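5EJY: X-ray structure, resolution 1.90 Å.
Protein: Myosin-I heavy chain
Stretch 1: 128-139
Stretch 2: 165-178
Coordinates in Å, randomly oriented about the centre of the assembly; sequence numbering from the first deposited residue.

Stretch 1 128-139: LIHFTCSTFPPT
Stretch 2 (165-178) DSAQASYFILQRFT

In this heavy chain of a myosin, residues 128-133 form the end of a helix that runs nearly parallel to helix 165-178, the N-to-C directions differing by 10° and the axes approaching to 8.8 Å. The register is set by His 130 and Ser 170, whose CA atoms lie 4.9 Å apart, and by Ser 134 and Ile 173, whose CA atoms lie 6.0 Å apart. No direct hydrogen bond crosses the interface, which buries 492 Å², both sides summed.

His 130 covers the most surface. With chi1 t (-169°) and chi2 -172°, its ring packs against the second helix: Ser 170 N sits over one face, Ile 173 CG2 lies at the edge, and His 130 CE1 comes within 3.4 Å of Ala 169 CB, a methyl that points toward the first stretch. One water lies 2.9 Å from His 130 ND1 and 2.8 Å from Ser 166 OG, linking the helices indirectly. Ser 170 (chi1 m) turns its hydroxyl back to its own helix, Ser 170 OG donating to Ser 166 O at 2.8 Å; the polar group is thus satisfied while OG packs 3.2 Å from His 130 CA.

Cys 133, chi1 m, points toward the second helix and fills the next level. Its CB lies 3.7 Å from Ile 173 CG2 and 3.9 Å from Leu 174 CD2, while Cys 133 SG rests 3.8 Å from Ser 170 CB. Leu 174 (m, t) starts sideways, but its end comes nearer, so CD2 also reaches Pro 137 CB at 4.2 Å and Pro 138 CD at 4.3 Å, carrying the apolar contact into the extended loop at Pro 137 (phi/psi -92/166) and Pro 138 (-62/158).

Where the first helix ends, Ser 134 (chi1 m; phi/psi -79/-4) donates from OG to His 130 O at 2.7 Å. Phe 177 (chi1 -85°, chi2 -64°) brings CE2 within 3.2 Å of Ser 134 O; aromatic C-H groups carry a slight positive charge, which suits a carbonyl oxygen.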

# COMPACT_ATOMS: atom_id res chain seq x y z
N LEU A 128 -20.29 -12.14 6.75
CA LEU A 128 -20.67 -11.23 5.67
C LEU A 128 -20.74 -9.79 6.14
O LEU A 128 -20.30 -8.88 5.45
CB LEU A 128 -22.02 -11.62 5.08
CG LEU A 128 -22.05 -12.92 4.29
CD1 LEU A 128 -23.48 -13.25 3.83
CD2 LEU A 128 -21.10 -12.83 3.09
N ILE A 129 -21.34 -9.57 7.31
CA ILE A 129 -21.42 -8.24 7.88
C ILE A 129 -20.01 -7.67 8.04
O ILE A 129 -19.73 -6.52 7.70
CB ILE A 129 -22.19 -8.27 9.24
CG1 ILE A 129 -23.70 -8.30 8.98
CG2 ILE A 129 -21.86 -7.07 10.09
CD1 ILE A 129 -24.55 -8.70 10.25
N HIS A 130 -19.10 -8.50 8.55
CA HIS A 130 -17.73 -8.08 8.80
C HIS A 130 -16.98 -7.80 7.48
O HIS A 130 -16.25 -6.81 7.38
CB HIS A 130 -17.03 -9.15 9.65
CG HIS A 130 -15.70 -8.72 10.19
ND1 HIS A 130 -14.84 -9.60 10.83
CD2 HIS A 130 -15.07 -7.52 10.18
CE1 HIS A 130 -13.75 -8.95 11.19
NE2 HIS A 130 -13.86 -7.70 10.80
N PHE A 131 -17.18 -8.65 6.47
CA PHE A 131 -16.57 -8.41 5.14
C PHE A 131 -17.05 -7.06 4.62
O PHE A 131 -16.28 -6.29 4.04
CB PHE A 131 -17.01 -9.45 4.10
CG PHE A 131 -16.61 -10.87 4.43
CD1 PHE A 131 -15.41 -11.15 5.06
CD2 PHE A 131 -17.44 -11.93 4.06
CE1 PHE A 131 -15.05 -12.46 5.35
CE2 PHE A 131 -17.09 -13.24 4.35
CZ PHE A 131 -15.89 -13.51 5.00
N THR A 132 -18.33 -6.78 4.81
CA THR A 132 -18.94 -5.58 4.24
C THR A 132 -18.43 -4.34 4.96
O THR A 132 -18.05 -3.37 4.32
CB THR A 132 -20.50 -5.65 4.28
OG1 THR A 132 -20.92 -6.85 3.62
CG2 THR A 132 -21.13 -4.44 3.57
N CYS A 133 -18.42 -4.39 6.29
CA CYS A 133 -17.89 -3.29 7.09
C CYS A 133 -16.42 -2.98 6.73
O CYS A 133 -15.99 -1.83 6.87
CB CYS A 133 -17.98 -3.62 8.57
SG CYS A 133 -19.68 -3.56 9.21
N SER A 134 -15.68 -4.01 6.33
CA SER A 134 -14.27 -3.87 5.96
C SER A 134 -14.07 -3.28 4.56
O SER A 134 -12.93 -3.06 4.14
CB SER A 134 -13.57 -5.23 6.04
OG SER A 134 -13.72 -5.80 7.35
N THR A 135 -15.17 -3.06 3.85
CA THR A 135 -15.12 -2.61 2.45
C THR A 135 -15.74 -1.22 2.21
O THR A 135 -15.15 -0.38 1.53
CB THR A 135 -15.74 -3.66 1.49
OG1 THR A 135 -15.24 -4.97 1.81
CG2 THR A 135 -15.39 -3.32 -0.00
N PHE A 136 -16.94 -0.99 2.75
CA PHE A 136 -17.60 0.31 2.64
C PHE A 136 -18.65 0.43 3.75
O PHE A 136 -19.18 -0.58 4.23
CB PHE A 136 -18.30 0.48 1.27
CG PHE A 136 -19.21 -0.65 0.92
CD1 PHE A 136 -20.49 -0.73 1.46
CD2 PHE A 136 -18.77 -1.68 0.09
CE1 PHE A 136 -21.32 -1.81 1.18
CE2 PHE A 136 -19.60 -2.75 -0.21
CZ PHE A 136 -20.88 -2.82 0.34
N PRO A 137 -18.95 1.66 4.17
CA PRO A 137 -19.91 1.83 5.25
C PRO A 137 -21.33 2.01 4.71
O PRO A 137 -21.53 2.25 3.51
CB PRO A 137 -19.43 3.09 5.94
CG PRO A 137 -18.91 3.94 4.78
CD PRO A 137 -18.34 2.95 3.77
N PRO A 138 -22.33 1.88 5.60
CA PRO A 138 -23.69 2.28 5.21
C PRO A 138 -23.66 3.77 4.91
O PRO A 138 -22.78 4.47 5.41
CB PRO A 138 -24.51 2.02 6.49
CG PRO A 138 -23.68 1.03 7.31
CD PRO A 138 -22.25 1.40 6.99
N THR A 139 -24.62 4.27 4.14
CA THR A 139 -24.73 5.70 3.91
C THR A 139 -25.21 6.38 5.19
O THR A 139 -25.63 5.71 6.13
CB THR A 139 -25.69 6.05 2.75
OG1 THR A 139 -27.04 5.99 3.20
CG2 THR A 139 -25.49 5.13 1.55
N ASP A 165 -17.57 -11.76 18.41
CA ASP A 165 -16.24 -11.35 17.96
C ASP A 165 -16.37 -10.64 16.61
O ASP A 165 -15.74 -9.61 16.38
CB ASP A 165 -15.32 -12.56 17.79
CG ASP A 165 -14.81 -13.12 19.12
OD1 ASP A 165 -14.81 -12.39 20.14
OD2 ASP A 165 -14.40 -14.29 19.13
N SER A 166 -17.20 -11.20 15.74
CA SER A 166 -17.47 -10.58 14.44
C SER A 166 -18.12 -9.22 14.58
O SER A 166 -17.75 -8.27 13.89
CB SER A 166 -18.33 -11.48 13.57
OG SER A 166 -17.60 -12.62 13.15
N ALA A 167 -19.08 -9.10 15.49
CA ALA A 167 -19.77 -7.83 15.69
C ALA A 167 -18.82 -6.78 16.25
O ALA A 167 -18.83 -5.64 15.81
CB ALA A 167 -21.01 -8.00 16.58
N GLN A 168 -18.01 -7.16 17.24
CA GLN A 168 -17.05 -6.22 17.77
C GLN A 168 -16.02 -5.79 16.71
O GLN A 168 -15.68 -4.62 16.63
CB GLN A 168 -16.31 -6.80 18.98
CG GLN A 168 -17.19 -6.97 20.20
CD GLN A 168 -16.38 -7.28 21.45
OE1 GLN A 168 -15.83 -8.37 21.58
NE2 GLN A 168 -16.28 -6.30 22.35
N ALA A 169 -15.53 -6.74 15.93
CA ALA A 169 -14.54 -6.42 14.89
C ALA A 169 -15.15 -5.57 13.77
O ALA A 169 -14.46 -4.74 13.15
CB ALA A 169 -13.92 -7.68 14.33
N SER A 170 -16.44 -5.77 13.52
CA SER A 170 -17.16 -4.98 12.51
C SER A 170 -17.31 -3.55 12.97
O SER A 170 -17.08 -2.63 12.21
CB SER A 170 -18.55 -5.55 12.23
OG SER A 170 -18.48 -6.83 11.63
N TYR A 171 -17.71 -3.36 14.22
CA TYR A 171 -17.86 -2.00 14.74
C TYR A 171 -16.53 -1.27 14.71
O TYR A 171 -16.45 -0.11 14.31
CB TYR A 171 -18.40 -2.04 16.18
CG TYR A 171 -18.78 -0.67 16.69
CD1 TYR A 171 -19.99 -0.09 16.34
CD2 TYR A 171 -17.92 0.05 17.52
CE1 TYR A 171 -20.35 1.16 16.81
CE2 TYR A 171 -18.27 1.30 18.00
CZ TYR A 171 -19.49 1.85 17.64
OH TYR A 171 -19.86 3.10 18.09
N PHE A 172 -15.48 -1.95 15.16
CA PHE A 172 -14.15 -1.34 15.19
C PHE A 172 -13.65 -0.99 13.77
O PHE A 172 -13.11 0.09 13.55
CB PHE A 172 -13.16 -2.27 15.90
CG PHE A 172 -11.79 -1.67 16.08
CD1 PHE A 172 -11.61 -0.52 16.84
CD2 PHE A 172 -10.68 -2.24 15.47
CE1 PHE A 172 -10.34 0.04 17.00
CE2 PHE A 172 -9.41 -1.68 15.62
CZ PHE A 172 -9.24 -0.55 16.39
N ILE A 173 -13.84 -1.88 12.81
CA ILE A 173 -13.33 -1.54 11.46
C ILE A 173 -14.12 -0.35 10.86
O ILE A 173 -13.58 0.45 10.10
CB ILE A 173 -13.24 -2.78 10.51
CG1 ILE A 173 -12.19 -2.55 9.40
CG2 ILE A 173 -14.60 -3.13 9.90
CD1 ILE A 173 -10.77 -2.50 9.93
N LEU A 174 -15.39 -0.20 11.22
CA LEU A 174 -16.12 0.98 10.75
C LEU A 174 -15.49 2.24 11.33
O LEU A 174 -15.37 3.24 10.64
CB LEU A 174 -17.61 0.95 11.12
CG LEU A 174 -18.58 0.01 10.40
CD1 LEU A 174 -19.99 0.27 10.96
CD2 LEU A 174 -18.56 0.22 8.90
N GLN A 175 -15.11 2.19 12.61
CA GLN A 175 -14.42 3.33 13.24
C GLN A 175 -13.06 3.62 12.56
O GLN A 175 -12.71 4.77 12.32
CB GLN A 175 -14.16 3.05 14.71
CG GLN A 175 -15.40 3.00 15.60
CD GLN A 175 -15.04 2.51 16.98
OE1 GLN A 175 -14.75 1.33 17.17
NE2 GLN A 175 -15.02 3.42 17.95
N ARG A 176 -12.30 2.57 12.30
CA ARG A 176 -11.00 2.72 11.62
C ARG A 176 -11.14 3.39 10.24
O ARG A 176 -10.32 4.23 9.84
CB ARG A 176 -10.34 1.34 11.48
CG ARG A 176 -9.94 0.69 12.83
CD ARG A 176 -8.53 1.07 13.25
NE ARG A 176 -7.56 0.66 12.24
CZ ARG A 176 -6.52 1.39 11.84
NH1 ARG A 176 -6.25 2.56 12.40
NH2 ARG A 176 -5.73 0.93 10.87
N PHE A 177 -12.16 3.00 9.49
CA PHE A 177 -12.35 3.60 8.16
C PHE A 177 -12.90 5.03 8.27
O PHE A 177 -12.65 5.86 7.40
CB PHE A 177 -13.24 2.73 7.26
CG PHE A 177 -12.48 1.65 6.53
CD1 PHE A 177 -11.52 1.99 5.60
CD2 PHE A 177 -12.73 0.30 6.79
CE1 PHE A 177 -10.80 1.00 4.92
CE2 PHE A 177 -12.02 -0.68 6.12
CZ PHE A 177 -11.06 -0.33 5.17
N THR A 178 -13.62 5.33 9.34
CA THR A 178 -14.05 6.70 9.56
C THR A 178 -12.82 7.57 9.80
O THR A 178 -12.74 8.71 9.34
CB THR A 178 -15.01 6.82 10.77
OG1 THR A 178 -16.14 5.95 10.56
CG2 THR A 178 -15.50 8.26 10.93
O HOH W 1 -15.98 -12.30 10.86